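Local coordinates for probable ribosomal RNA small subunit methyltransferase (Thermus thermophilus, PDB 3DMH), which methylates the exocyclic N2 of a guanine in 16S ribosomal RNA, taking the methyl group from S-adenosylmethionine, at residues F189-I193 with A209-D213; Y198-H202 with Y244-P250; I301-P306 with F336-S340; P342-E347 with V362-L368. One frame throughout, in Å; residues are numbered along the deposited sequence.

Contact 1. Residues F189-I193 with A209-D213; sequences FSARI and AGKVD. With GMP (guanosine), chain E.
Phe189 lays its ring against the backbone of Gly210 and Lys211 in a surface contact without hydrogen bonds, where strand 187-193 meets the loop that runs into helix 214-227. Gly210 C lies over the middle of one ring face, and Lys211 N sits over the same face nearer the rim, 3.5 Å from Phe189 CZ. The Gly210-Lys211 peptide thus lies over that face, with both atoms 3.4 Å above the ring plane. CG of Phe189 stands between its own backbone N and carbonyl carbon (chi1 72°), which turns the ring toward the loop. The second half of the contact is apolar: Val212 CG2 approaches the ring in its plane, 4.0 Å from Phe189 CE1, and also meets Ala191 CB at 3.8 Å. Ile193 CD1 comes tip to tip with the same methyl. The strand is one arm of a two-stranded antiparallel hairpin with 196-202, separate from the seven-stranded sheet of the Rossmann-like fold, and the loop carries on from it toward the guanosine pocket. An alanine at Phe189 is likely to strip the Gly210-Lys211 peptide of its flat support and leave Val212 CG2 without its aromatic neighbour. At the far end of the loop, Asp213 accepts a hydrogen bond from guanosine N2 at OD2 (2.9 Å, N-H...O angle 148°). Its other oxygen, OD1, caps helix 214-227 through Ala215 N.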
# COMPACT_ATOMS: atom_id res chain seq x y z
N PHE A 189 -18.05 -8.29 -0.70
CA PHE A 189 -19.28 -7.54 -0.94
C PHE A 189 -19.60 -7.57 -2.43
O PHE A 189 -18.72 -7.73 -3.26
CB PHE A 189 -19.15 -6.10 -0.42
CG PHE A 189 -18.24 -5.24 -1.25
CD1 PHE A 189 -18.76 -4.48 -2.30
CD2 PHE A 189 -16.86 -5.19 -1.00
CE1 PHE A 189 -17.95 -3.68 -3.08
CE2 PHE A 189 -16.04 -4.38 -1.76
CZ PHE A 189 -16.57 -3.63 -2.81
N SER A 190 -20.88 -7.44 -2.78
CA SER A 190 -21.25 -7.44 -4.18
C SER A 190 -21.62 -6.04 -4.66
O SER A 190 -22.10 -5.22 -3.87
CB SER A 190 -22.37 -8.44 -4.46
OG SER A 190 -23.64 -7.85 -4.28
N ALA A 191 -21.40 -5.78 -5.94
CA ALA A 191 -21.74 -4.50 -6.55
C ALA A 191 -22.14 -4.72 -8.01
O ALA A 191 -21.63 -5.62 -8.68
CB ALA A 191 -20.56 -3.54 -6.47
N ARG A 192 -23.06 -3.89 -8.50
CA ARG A 192 -23.42 -3.92 -9.90
C ARG A 192 -22.73 -2.77 -10.60
O ARG A 192 -22.88 -1.61 -10.20
CB ARG A 192 -24.94 -3.86 -10.08
CG ARG A 192 -25.39 -4.15 -11.50
CD ARG A 192 -26.92 -4.15 -11.56
NE ARG A 192 -27.45 -4.43 -12.89
CZ ARG A 192 -27.59 -5.65 -13.41
NH1 ARG A 192 -27.21 -6.72 -12.72
NH2 ARG A 192 -28.08 -5.79 -14.64
N ILE A 193 -21.92 -3.09 -11.60
CA ILE A 193 -21.15 -2.10 -12.33
C ILE A 193 -21.42 -2.23 -13.82
O ILE A 193 -21.22 -3.30 -14.41
CB ILE A 193 -19.62 -2.23 -12.03
CG1 ILE A 193 -19.33 -2.00 -10.53
CG2 ILE A 193 -18.82 -1.26 -12.89
CD1 ILE A 193 -17.94 -2.45 -10.07
N ALA A 209 -12.55 -0.28 1.34
CA ALA A 209 -13.09 -1.53 1.84
C ALA A 209 -14.62 -1.50 1.84
O ALA A 209 -15.22 -0.49 2.22
CB ALA A 209 -12.59 -1.77 3.26
N GLY A 210 -15.24 -2.60 1.43
CA GLY A 210 -16.69 -2.77 1.65
C GLY A 210 -17.62 -2.17 0.62
O GLY A 210 -18.82 -2.46 0.63
N LYS A 211 -17.09 -1.32 -0.27
CA LYS A 211 -17.91 -0.69 -1.32
C LYS A 211 -17.03 -0.11 -2.42
O LYS A 211 -15.90 0.28 -2.17
CB LYS A 211 -18.80 0.43 -0.77
CG LYS A 211 -18.04 1.62 -0.19
CD LYS A 211 -18.99 2.48 0.65
CE LYS A 211 -18.38 3.84 0.98
NZ LYS A 211 -17.15 3.71 1.80
N VAL A 212 -17.57 -0.04 -3.63
CA VAL A 212 -16.85 0.54 -4.75
C VAL A 212 -16.78 2.07 -4.60
O VAL A 212 -17.81 2.73 -4.38
CB VAL A 212 -17.49 0.14 -6.10
CG1 VAL A 212 -16.77 0.78 -7.26
CG2 VAL A 212 -17.45 -1.38 -6.27
N ASP A 213 -15.56 2.61 -4.68
CA ASP A 213 -15.35 4.06 -4.67
C ASP A 213 -16.20 4.71 -5.78
O ASP A 213 -16.10 4.33 -6.94
CB ASP A 213 -13.85 4.36 -4.89
CG ASP A 213 -13.52 5.86 -4.86
OD1 ASP A 213 -14.42 6.72 -4.79
OD2 ASP A 213 -12.31 6.18 -4.92
C4' GMP E . -14.93 11.71 -0.61
O4' GMP E . -13.94 11.64 -1.65
C3' GMP E . -14.22 11.34 0.68
O3' GMP E . -14.47 9.96 0.93
C2' GMP E . -12.75 11.54 0.35
O2' GMP E . -11.92 10.66 1.12
C1' GMP E . -12.70 11.18 -1.12
N9 GMP E . -11.62 11.82 -1.91
C8 GMP E . -11.06 13.02 -1.72
N7 GMP E . -10.11 13.28 -2.67
C5 GMP E . -10.08 12.21 -3.50
C6 GMP E . -9.32 11.80 -4.71
O6 GMP E . -8.46 12.56 -5.21
N1 GMP E . -9.60 10.60 -5.25
C2 GMP E . -10.53 9.76 -4.74
N2 GMP E . -10.78 8.56 -5.31
N3 GMP E . -11.27 10.07 -3.63
C4 GMP E . -11.08 11.26 -3.00

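Contact 2. Residues Y198-H202 with Y244-P250; sequences YTFHH and YGALTLP. With SAM (S-adenosylmethionine), chain D.
The Tyr244 ring has His202 CD2 over one face, offset toward the rim, and Phe200 CD1 near its plane at the edge, 3.6 Å from Tyr244 CD1. Tyr244 and Phe200 make an offset edge-to-face pair, the edge of the tyrosine directed at the phenylalanine face, with centroids 5.4 Å apart and planes at 62°. His202 and Tyr244 lie side by side and more nearly parallel (29°), but slid so far that they hardly overlap; the three rings form an aromatic cluster. At the edge of Phe200, near its plane, CE1 meets Gly245 O at 3.4 Å. Leu249 CD2 approaches the same ring atom obliquely.

Nearer the start of the strand, Tyr198 receives Pro250 CG over one face, 4.3 Å from the centroid in a CH-pi contact. Tyr198 CG lies anti to the carbonyl carbon (chi1 -59°), and the ring reaches past Leu249 CB to set OH 3.2 Å from Pro250 CA. A serine in place of Tyr198 would probably leave the Pro250 ring without its aromatic platform and open a gap beside Leu249.

A water accepts from His201 N at 3.0 Å and lies 2.8 Å from Tyr244 O. The 244-250 segment belongs to the cofactor pocket, with Ala246 CB 3.5 Å from S-adenosylmethionine OXT. Polar ends are held from outside: Tyr244 OH by Ser208 O, His202 NE2 by Gly210 N. Strand 196-202 packs on the loop leading into helix 248-253 and on Leu249 and Pro250 within it, with strand 187-193 as its hairpin partner, helix 265-277 touching His202 and Leu249, and helix 214-227 touching Pro250.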
# COMPACT_ATOMS: atom_id res chain seq x y z
N TYR A 198 -20.61 -8.06 -9.74
CA TYR A 198 -19.27 -8.43 -9.25
C TYR A 198 -19.31 -8.69 -7.76
O TYR A 198 -20.03 -8.01 -7.02
CB TYR A 198 -18.25 -7.33 -9.55
CG TYR A 198 -18.12 -7.03 -11.03
CD1 TYR A 198 -17.21 -7.71 -11.83
CD2 TYR A 198 -18.95 -6.08 -11.63
CE1 TYR A 198 -17.11 -7.45 -13.19
CE2 TYR A 198 -18.86 -5.82 -12.98
CZ TYR A 198 -17.95 -6.50 -13.76
OH TYR A 198 -17.88 -6.23 -15.10
N THR A 199 -18.54 -9.68 -7.31
CA THR A 199 -18.32 -9.87 -5.88
C THR A 199 -16.85 -9.63 -5.62
O THR A 199 -16.00 -10.43 -6.02
CB THR A 199 -18.71 -11.28 -5.40
OG1 THR A 199 -20.11 -11.48 -5.67
CG2 THR A 199 -18.48 -11.42 -3.91
N PHE A 200 -16.57 -8.54 -4.93
CA PHE A 200 -15.20 -8.21 -4.54
C PHE A 200 -14.82 -8.86 -3.22
O PHE A 200 -15.65 -9.07 -2.33
CB PHE A 200 -15.00 -6.70 -4.50
CG PHE A 200 -15.22 -6.03 -5.82
CD1 PHE A 200 -14.20 -5.99 -6.77
CD2 PHE A 200 -16.44 -5.45 -6.13
CE1 PHE A 200 -14.40 -5.38 -8.00
CE2 PHE A 200 -16.66 -4.84 -7.36
CZ PHE A 200 -15.63 -4.79 -8.30
N HIS A 201 -13.53 -9.19 -3.11
CA HIS A 201 -12.99 -9.87 -1.94
C HIS A 201 -11.76 -9.11 -1.54
O HIS A 201 -10.95 -8.75 -2.39
CB HIS A 201 -12.58 -11.29 -2.28
CG HIS A 201 -13.74 -12.22 -2.46
ND1 HIS A 201 -14.53 -12.24 -3.59
CD2 HIS A 201 -14.28 -13.13 -1.61
CE1 HIS A 201 -15.48 -13.14 -3.45
NE2 HIS A 201 -15.35 -13.70 -2.26
N HIS A 202 -11.63 -8.85 -0.25
CA HIS A 202 -10.44 -8.15 0.21
C HIS A 202 -10.06 -8.41 1.65
O HIS A 202 -10.89 -8.77 2.50
CB HIS A 202 -10.56 -6.64 -0.06
CG HIS A 202 -11.69 -5.99 0.66
ND1 HIS A 202 -11.65 -5.73 2.01
CD2 HIS A 202 -12.89 -5.55 0.22
CE1 HIS A 202 -12.78 -5.15 2.38
NE2 HIS A 202 -13.55 -5.03 1.31
N TYR A 244 -8.18 -3.77 -4.86
CA TYR A 244 -8.86 -5.09 -4.96
C TYR A 244 -9.60 -5.30 -6.30
O TYR A 244 -10.26 -6.32 -6.50
CB TYR A 244 -9.80 -5.34 -3.77
CG TYR A 244 -10.89 -4.32 -3.65
CD1 TYR A 244 -11.97 -4.30 -4.55
CD2 TYR A 244 -10.85 -3.38 -2.63
CE1 TYR A 244 -12.98 -3.35 -4.41
CE2 TYR A 244 -11.86 -2.44 -2.49
CZ TYR A 244 -12.90 -2.42 -3.38
OH TYR A 244 -13.87 -1.47 -3.24
N GLY A 245 -9.49 -4.33 -7.21
CA GLY A 245 -9.97 -4.52 -8.57
C GLY A 245 -11.24 -3.83 -9.03
O GLY A 245 -11.85 -4.29 -9.99
N ALA A 246 -11.58 -2.70 -8.40
CA ALA A 246 -12.80 -1.96 -8.83
C ALA A 246 -12.78 -1.61 -10.32
O ALA A 246 -13.82 -1.67 -10.97
CB ALA A 246 -13.02 -0.72 -7.98
N LEU A 247 -11.61 -1.25 -10.85
CA LEU A 247 -11.47 -1.01 -12.31
C LEU A 247 -11.08 -2.29 -13.06
O LEU A 247 -11.54 -2.54 -14.18
CB LEU A 247 -10.44 0.08 -12.60
CG LEU A 247 -10.64 1.42 -11.89
CD1 LEU A 247 -9.54 2.41 -12.23
CD2 LEU A 247 -12.01 2.04 -12.22
N THR A 248 -10.21 -3.07 -12.43
CA THR A 248 -9.62 -4.26 -13.05
C THR A 248 -10.66 -5.30 -13.45
O THR A 248 -10.63 -5.81 -14.57
CB THR A 248 -8.64 -4.94 -12.08
OG1 THR A 248 -7.89 -3.94 -11.34
CG2 THR A 248 -7.73 -5.93 -12.84
N LEU A 249 -11.56 -5.63 -12.53
CA LEU A 249 -12.54 -6.70 -12.80
C LEU A 249 -13.49 -6.35 -13.94
O LEU A 249 -13.63 -7.14 -14.88
CB LEU A 249 -13.29 -7.14 -11.53
CG LEU A 249 -12.67 -8.33 -10.77
CD1 LEU A 249 -11.33 -7.99 -10.12
CD2 LEU A 249 -13.64 -8.85 -9.71
N PRO A 250 -14.15 -5.16 -13.87
CA PRO A 250 -15.02 -4.77 -14.98
C PRO A 250 -14.29 -4.72 -16.32
O PRO A 250 -14.82 -5.21 -17.31
CB PRO A 250 -15.50 -3.37 -14.58
CG PRO A 250 -15.47 -3.40 -13.10
CD PRO A 250 -14.21 -4.17 -12.78
N SAM D . -7.96 1.13 -8.43
CA SAM D . -8.57 0.87 -7.08
C SAM D . -9.97 1.45 -7.06
O SAM D . -10.26 2.20 -7.99
OXT SAM D . -10.73 1.18 -6.12
CB SAM D . -7.75 1.53 -5.97
CG SAM D . -7.60 3.05 -6.07
SD SAM D . -6.72 3.73 -4.62
CE SAM D . -7.26 5.46 -4.64
C5' SAM D . -4.99 3.92 -5.15
C4' SAM D . -4.23 2.60 -5.15
O4' SAM D . -2.89 2.95 -5.47
C3' SAM D . -4.22 1.86 -3.80
O3' SAM D . -4.68 0.52 -3.94
C2' SAM D . -2.75 1.94 -3.37
O2' SAM D . -2.29 0.87 -2.57
C1' SAM D . -2.09 2.03 -4.75
N9 SAM D . -0.73 2.50 -4.66
C8 SAM D . -0.16 3.39 -3.75
N7 SAM D . 1.15 3.57 -4.06
C5 SAM D . 1.42 2.79 -5.16
C6 SAM D . 2.59 2.53 -5.89
N6 SAM D . 3.76 3.09 -5.56
N1 SAM D . 2.50 1.67 -6.97
C2 SAM D . 1.31 1.07 -7.31
N3 SAM D . 0.15 1.26 -6.57
C4 SAM D . 0.24 2.12 -5.53
O HOH W 1 -11.46 -8.48 -5.19

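Contact 3. Residues I301-P306 with F336-S340; sequences IIVTNP and FFLVS. With SAM (S-adenosylmethionine), chain D; GMP (guanosine), chain E.
Ile302 O receives Phe337 N at 2.9 Å in a nearly straight bond (N-H...O angle 165°), and also takes a CA-H...O contact from Phe336. Thr304 N returns a bond to Phe337 O at 3.0 Å, and Val339 N closes the series on Thr304 O at 3.1 Å. Phe337 thus bonds to Ile302 and Thr304, and Thr304 to Phe337 and Val339, the pattern of parallel pairing. Segments 301-304 and 336-340 run parallel, 6° apart, in neighbouring strands of the seven-stranded sheet of order 3-2-1-4-5-7-6, the Rossmann-like methyltransferase fold, joined by a right-handed crossover through helix 317-329.

On the face carrying Ile302, Thr304, Phe336 and Leu338, Thr304 CG2 touches Phe336 CE1 at 3.7 Å. Phe336 CG is anti to its backbone N (chi1 179°), which brings the ring back across the neighbouring strand. The Pro306 and Leu338 side chains cross at about a right angle, meeting at CG and CD1.

Past the strand end, Asn305 rests CB on Val339 CG1 (3.7 Å) while its amide faces both ligands. OD1 accepts from guanosine N2 at 2.9 Å, and ND2 bonds weakly to S-adenosylmethionine O. ND2 also donates to Asp213 OD2 and Ser216 OG, bonds that probably settle which amide end faces the substrate. The Asn305-Pro306 backbone belongs to the NPPF motif of N-methyltransferases, and Asn305 O lies 3.2 Å from CE of S-adenosylmethionine, the methyl to be transferred.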
# COMPACT_ATOMS: atom_id res chain seq x y z
N ILE A 301 -4.76 1.17 -23.39
CA ILE A 301 -5.58 1.95 -22.46
C ILE A 301 -4.93 1.88 -21.09
O ILE A 301 -4.56 0.80 -20.64
CB ILE A 301 -7.02 1.38 -22.36
CG1 ILE A 301 -7.73 1.46 -23.71
CG2 ILE A 301 -7.84 2.12 -21.31
CD1 ILE A 301 -8.99 0.61 -23.78
N ILE A 302 -4.81 3.03 -20.43
CA ILE A 302 -4.30 3.06 -19.06
C ILE A 302 -5.30 3.81 -18.19
O ILE A 302 -5.79 4.88 -18.58
CB ILE A 302 -2.90 3.69 -18.98
CG1 ILE A 302 -1.93 2.81 -19.78
CG2 ILE A 302 -2.45 3.83 -17.50
CD1 ILE A 302 -0.48 3.23 -19.73
N VAL A 303 -5.66 3.21 -17.06
CA VAL A 303 -6.66 3.82 -16.18
C VAL A 303 -6.06 3.97 -14.80
O VAL A 303 -5.22 3.16 -14.39
CB VAL A 303 -7.97 2.97 -16.08
CG1 VAL A 303 -8.63 2.84 -17.44
CG2 VAL A 303 -7.68 1.58 -15.48
N THR A 304 -6.50 4.99 -14.07
CA THR A 304 -6.06 5.12 -12.70
C THR A 304 -6.99 5.97 -11.86
O THR A 304 -7.51 6.98 -12.33
CB THR A 304 -4.60 5.67 -12.60
OG1 THR A 304 -4.16 5.60 -11.24
CG2 THR A 304 -4.50 7.13 -13.12
N ASN A 305 -7.20 5.50 -10.63
CA ASN A 305 -7.76 6.28 -9.53
C ASN A 305 -6.58 6.41 -8.55
O ASN A 305 -6.39 5.52 -7.71
CB ASN A 305 -8.93 5.50 -8.93
CG ASN A 305 -9.57 6.21 -7.75
OD1 ASN A 305 -9.16 7.30 -7.37
ND2 ASN A 305 -10.60 5.58 -7.17
N PRO A 306 -5.75 7.46 -8.69
CA PRO A 306 -4.50 7.47 -7.93
C PRO A 306 -4.67 7.67 -6.42
O PRO A 306 -5.71 8.19 -5.96
CB PRO A 306 -3.72 8.66 -8.49
CG PRO A 306 -4.45 9.15 -9.66
CD PRO A 306 -5.87 8.63 -9.59
N PHE A 336 -5.64 7.51 -21.97
CA PHE A 336 -5.42 7.56 -20.53
C PHE A 336 -6.64 8.16 -19.85
O PHE A 336 -7.13 9.22 -20.27
CB PHE A 336 -4.20 8.43 -20.26
CG PHE A 336 -3.85 8.60 -18.80
CD1 PHE A 336 -3.81 7.50 -17.94
CD2 PHE A 336 -3.50 9.86 -18.31
CE1 PHE A 336 -3.44 7.65 -16.60
CE2 PHE A 336 -3.13 10.03 -16.97
CZ PHE A 336 -3.09 8.92 -16.11
N PHE A 337 -7.12 7.49 -18.80
CA PHE A 337 -8.23 8.00 -17.98
C PHE A 337 -7.77 8.10 -16.53
O PHE A 337 -7.23 7.12 -15.99
CB PHE A 337 -9.43 7.03 -17.99
CG PHE A 337 -10.09 6.88 -19.32
CD1 PHE A 337 -11.25 7.59 -19.62
CD2 PHE A 337 -9.55 6.03 -20.28
CE1 PHE A 337 -11.86 7.44 -20.86
CE2 PHE A 337 -10.16 5.87 -21.50
CZ PHE A 337 -11.32 6.58 -21.81
N LEU A 338 -7.99 9.26 -15.91
CA LEU A 338 -7.61 9.47 -14.51
C LEU A 338 -8.76 10.11 -13.76
O LEU A 338 -9.41 11.02 -14.28
CB LEU A 338 -6.37 10.37 -14.45
CG LEU A 338 -5.87 10.82 -13.07
CD1 LEU A 338 -4.35 11.05 -13.07
CD2 LEU A 338 -6.60 12.09 -12.66
N VAL A 339 -9.03 9.66 -12.53
CA VAL A 339 -10.11 10.28 -11.75
C VAL A 339 -9.55 10.81 -10.44
O VAL A 339 -8.71 10.16 -9.80
CB VAL A 339 -11.30 9.30 -11.55
CG1 VAL A 339 -10.90 8.07 -10.74
CG2 VAL A 339 -12.50 10.01 -10.90
N SER A 340 -10.00 12.01 -10.04
CA SER A 340 -9.54 12.60 -8.80
C SER A 340 -10.53 13.59 -8.20
O SER A 340 -11.55 13.91 -8.80
CB SER A 340 -8.20 13.31 -9.01
OG SER A 340 -8.37 14.57 -9.60
N SAM D . -7.96 1.13 -8.43
CA SAM D . -8.57 0.87 -7.08
C SAM D . -9.97 1.45 -7.06
O SAM D . -10.26 2.20 -7.99
OXT SAM D . -10.73 1.18 -6.12
CB SAM D . -7.75 1.53 -5.97
CG SAM D . -7.60 3.05 -6.07
SD SAM D . -6.72 3.73 -4.62
CE SAM D . -7.26 5.46 -4.64
C5' SAM D . -4.99 3.92 -5.15
C4' SAM D . -4.23 2.60 -5.15
O4' SAM D . -2.89 2.95 -5.47
C3' SAM D . -4.22 1.86 -3.80
O3' SAM D . -4.68 0.52 -3.94
C2' SAM D . -2.75 1.94 -3.37
O2' SAM D . -2.29 0.87 -2.57
C1' SAM D . -2.09 2.03 -4.75
N9 SAM D . -0.73 2.50 -4.66
C8 SAM D . -0.16 3.39 -3.75
N7 SAM D . 1.15 3.57 -4.06
C5 SAM D . 1.42 2.79 -5.16
C6 SAM D . 2.59 2.53 -5.89
N6 SAM D . 3.76 3.09 -5.56
N1 SAM D . 2.50 1.67 -6.97
C2 SAM D . 1.31 1.07 -7.31
N3 SAM D . 0.15 1.26 -6.57
C4 SAM D . 0.24 2.12 -5.53
C4' GMP E . -14.93 11.71 -0.61
O4' GMP E . -13.94 11.64 -1.65
C3' GMP E . -14.22 11.34 0.68
O3' GMP E . -14.47 9.96 0.93
C2' GMP E . -12.75 11.54 0.35
O2' GMP E . -11.92 10.66 1.12
C1' GMP E . -12.70 11.18 -1.12
N9 GMP E . -11.62 11.82 -1.91
C8 GMP E . -11.06 13.02 -1.72
N7 GMP E . -10.11 13.28 -2.67
C5 GMP E . -10.08 12.21 -3.50
C6 GMP E . -9.32 11.80 -4.71
O6 GMP E . -8.46 12.56 -5.21
N1 GMP E . -9.60 10.60 -5.25
C2 GMP E . -10.53 9.76 -4.74
N2 GMP E . -10.78 8.56 -5.31
N3 GMP E . -11.27 10.07 -3.63
C4 GMP E . -11.08 11.26 -3.00

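Contact 4. Residues P342-E347 with V362-L368; sequences PFLKYE and VAEYKVL. With GMP (guanosine), chain E.
Lys366, at the start of strand 366-371, reaches Pro342 and Leu344 in the turn that follows strand 334-340 and Glu347 in helix 346-354, a part of the Rossmann-like methyltransferase domain beside the guanosine pocket. The polar part of the contact is three bonds on one ammonium group. NZ forms a salt bridge with Glu347 OE2 at 2.7 Å, through the syn lone pair of that oxygen, and donates to Pro342 O and Leu344 O. It stands well above the carbonyl plane of Pro342 but only 27° from that of Leu344. Leu344 O is shared: Tyr346 N binds it from the opposite face of its plane at 2.8 Å. Beyond CG the lysine chain is extended, whereas Glu347 bends at chi2 (85°) to bring its carboxylate round to it. The ammonium thereby ties two turn carbonyls to the first turn of the helix, and its charge is probably offset by the glutamate.

Pro342 CD also lies 3.2 Å from Glu364 O. The apolar contacts are Pro342 CB with Val362 CG2 (4.2 Å) and, at the helix start, Tyr346 CB with Leu368 CD1 (3.6 Å).

Ligand contacts come from both segments. Leu344 CD1 approaches guanosine O6 at 3.4 Å, and the Tyr365 ring presents its edge to the nucleoside, with CE1 3.5 Å from guanosine O4'.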
# COMPACT_ATOMS: atom_id res chain seq x y z
N PRO A 342 -11.98 17.13 -7.52
CA PRO A 342 -12.04 18.21 -8.52
C PRO A 342 -10.94 19.28 -8.43
O PRO A 342 -10.67 19.95 -9.43
CB PRO A 342 -13.42 18.83 -8.27
CG PRO A 342 -14.23 17.69 -7.74
CD PRO A 342 -13.27 17.00 -6.81
N PHE A 343 -10.32 19.46 -7.26
CA PHE A 343 -9.38 20.57 -7.08
C PHE A 343 -7.90 20.15 -7.01
O PHE A 343 -7.05 20.97 -6.64
CB PHE A 343 -9.75 21.46 -5.90
CG PHE A 343 -9.24 22.87 -6.03
CD1 PHE A 343 -9.65 23.67 -7.09
CD2 PHE A 343 -8.32 23.38 -5.11
CE1 PHE A 343 -9.16 24.97 -7.23
CE2 PHE A 343 -7.82 24.68 -5.24
CZ PHE A 343 -8.26 25.49 -6.29
N LEU A 344 -7.60 18.90 -7.34
CA LEU A 344 -6.21 18.49 -7.49
C LEU A 344 -5.69 18.87 -8.87
O LEU A 344 -6.37 18.65 -9.89
CB LEU A 344 -6.01 16.99 -7.19
CG LEU A 344 -6.21 16.57 -5.73
CD1 LEU A 344 -6.18 15.05 -5.61
CD2 LEU A 344 -5.16 17.22 -4.81
N LYS A 345 -4.50 19.44 -8.90
CA LYS A 345 -3.99 20.11 -10.09
C LYS A 345 -3.36 19.17 -11.12
O LYS A 345 -2.21 19.32 -11.50
CB LYS A 345 -3.04 21.24 -9.68
CG LYS A 345 -3.70 22.25 -8.75
CD LYS A 345 -2.71 23.28 -8.24
CE LYS A 345 -3.34 24.16 -7.18
NZ LYS A 345 -2.35 25.10 -6.57
N TYR A 346 -4.14 18.20 -11.59
CA TYR A 346 -3.65 17.24 -12.59
C TYR A 346 -3.55 17.82 -14.00
O TYR A 346 -2.75 17.36 -14.80
CB TYR A 346 -4.53 15.99 -12.63
CG TYR A 346 -4.26 15.04 -11.49
CD1 TYR A 346 -3.17 14.18 -11.52
CD2 TYR A 346 -5.11 15.00 -10.40
CE1 TYR A 346 -2.93 13.32 -10.46
CE2 TYR A 346 -4.88 14.14 -9.33
CZ TYR A 346 -3.79 13.30 -9.38
OH TYR A 346 -3.58 12.43 -8.31
N GLU A 347 -4.36 18.83 -14.28
CA GLU A 347 -4.44 19.42 -15.61
C GLU A 347 -3.07 19.81 -16.16
O GLU A 347 -2.73 19.37 -17.26
CB GLU A 347 -5.39 20.62 -15.61
CG GLU A 347 -6.85 20.23 -15.45
CD GLU A 347 -7.29 20.07 -14.01
OE1 GLU A 347 -6.46 20.23 -13.08
OE2 GLU A 347 -8.48 19.80 -13.80
N VAL A 362 -17.07 16.34 -14.42
CA VAL A 362 -16.71 17.04 -13.19
C VAL A 362 -17.92 17.31 -12.29
O VAL A 362 -18.80 18.14 -12.60
CB VAL A 362 -15.80 18.29 -13.42
CG1 VAL A 362 -16.55 19.42 -14.11
CG2 VAL A 362 -15.14 18.74 -12.09
N ALA A 363 -17.98 16.56 -11.20
CA ALA A 363 -18.99 16.77 -10.17
C ALA A 363 -18.35 16.45 -8.82
O ALA A 363 -17.53 17.23 -8.34
CB ALA A 363 -20.23 15.92 -10.44
N GLU A 364 -18.70 15.32 -8.20
CA GLU A 364 -18.08 14.98 -6.93
C GLU A 364 -16.60 14.69 -7.17
O GLU A 364 -15.76 14.97 -6.32
CB GLU A 364 -18.75 13.79 -6.25
CG GLU A 364 -18.35 13.66 -4.76
CD GLU A 364 -19.04 12.53 -4.00
OE1 GLU A 364 -19.39 11.48 -4.60
OE2 GLU A 364 -19.22 12.69 -2.76
N TYR A 365 -16.31 14.14 -8.35
CA TYR A 365 -14.95 13.91 -8.81
C TYR A 365 -14.81 14.39 -10.25
O TYR A 365 -15.81 14.68 -10.92
CB TYR A 365 -14.57 12.42 -8.75
CG TYR A 365 -14.88 11.82 -7.41
CD1 TYR A 365 -13.93 11.83 -6.39
CD2 TYR A 365 -16.14 11.27 -7.16
CE1 TYR A 365 -14.25 11.30 -5.14
CE2 TYR A 365 -16.45 10.74 -5.93
CZ TYR A 365 -15.51 10.76 -4.93
OH TYR A 365 -15.84 10.21 -3.72
N LYS A 366 -13.57 14.51 -10.71
CA LYS A 366 -13.33 14.78 -12.12
C LYS A 366 -12.61 13.62 -12.80
O LYS A 366 -11.73 12.99 -12.22
CB LYS A 366 -12.58 16.10 -12.33
CG LYS A 366 -11.17 16.15 -11.85
CD LYS A 366 -10.59 17.52 -12.09
CE LYS A 366 -9.22 17.62 -11.43
NZ LYS A 366 -8.83 19.05 -11.22
N VAL A 367 -13.04 13.35 -14.03
CA VAL A 367 -12.38 12.38 -14.88
C VAL A 367 -11.69 13.13 -15.99
O VAL A 367 -12.32 13.84 -16.80
CB VAL A 367 -13.37 11.34 -15.46
CG1 VAL A 367 -12.63 10.33 -16.33
CG2 VAL A 367 -14.13 10.63 -14.33
N LEU A 368 -10.36 13.00 -16.01
CA LEU A 368 -9.55 13.58 -17.06
C LEU A 368 -9.15 12.51 -18.06
O LEU A 368 -9.05 11.32 -17.72
CB LEU A 368 -8.31 14.27 -16.48
CG LEU A 368 -8.59 15.40 -15.48
CD1 LEU A 368 -7.29 15.97 -14.94
CD2 LEU A 368 -9.45 16.51 -16.07
C4' GMP E . -14.93 11.71 -0.61
O4' GMP E . -13.94 11.64 -1.65
C3' GMP E . -14.22 11.34 0.68
O3' GMP E . -14.47 9.96 0.93
C2' GMP E . -12.75 11.54 0.35
O2' GMP E . -11.92 10.66 1.12
C1' GMP E . -12.70 11.18 -1.12
N9 GMP E . -11.62 11.82 -1.91
C8 GMP E . -11.06 13.02 -1.72
N7 GMP E . -10.11 13.28 -2.67
C5 GMP E . -10.08 12.21 -3.50
C6 GMP E . -9.32 11.80 -4.71
O6 GMP E . -8.46 12.56 -5.21
N1 GMP E . -9.60 10.60 -5.25
C2 GMP E . -10.53 9.76 -4.74
N2 GMP E . -10.78 8.56 -5.31
N3 GMP E . -11.27 10.07 -3.63
C4 GMP E . -11.08 11.26 -3.00

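Overall arrangement
Along the chain, contacts 1 and 2 interlock, their segments alternating, and contacts 3 and 4 then follow in series. Contacts 1 and 2, with centres about 8 Å apart, share the hairpin of strands 187-193 and 196-202; contacts 3 and 4, with centres about 11 Å apart, share the seven-stranded sheet, where strands 334-340 and 366-371 are antiparallel neighbours. The two groups join where Asp213 OD2 of contact 1 meets Asn305 ND2 of contact 3 between the ligands, and also where Leu247 of contact 2 packs on Val303. Contacts 1, 3 and 4 touch guanosine, while contacts 2 and 3 touch S-adenosylmethionine, so contact 3 alone reaches both substrate and methyl donor.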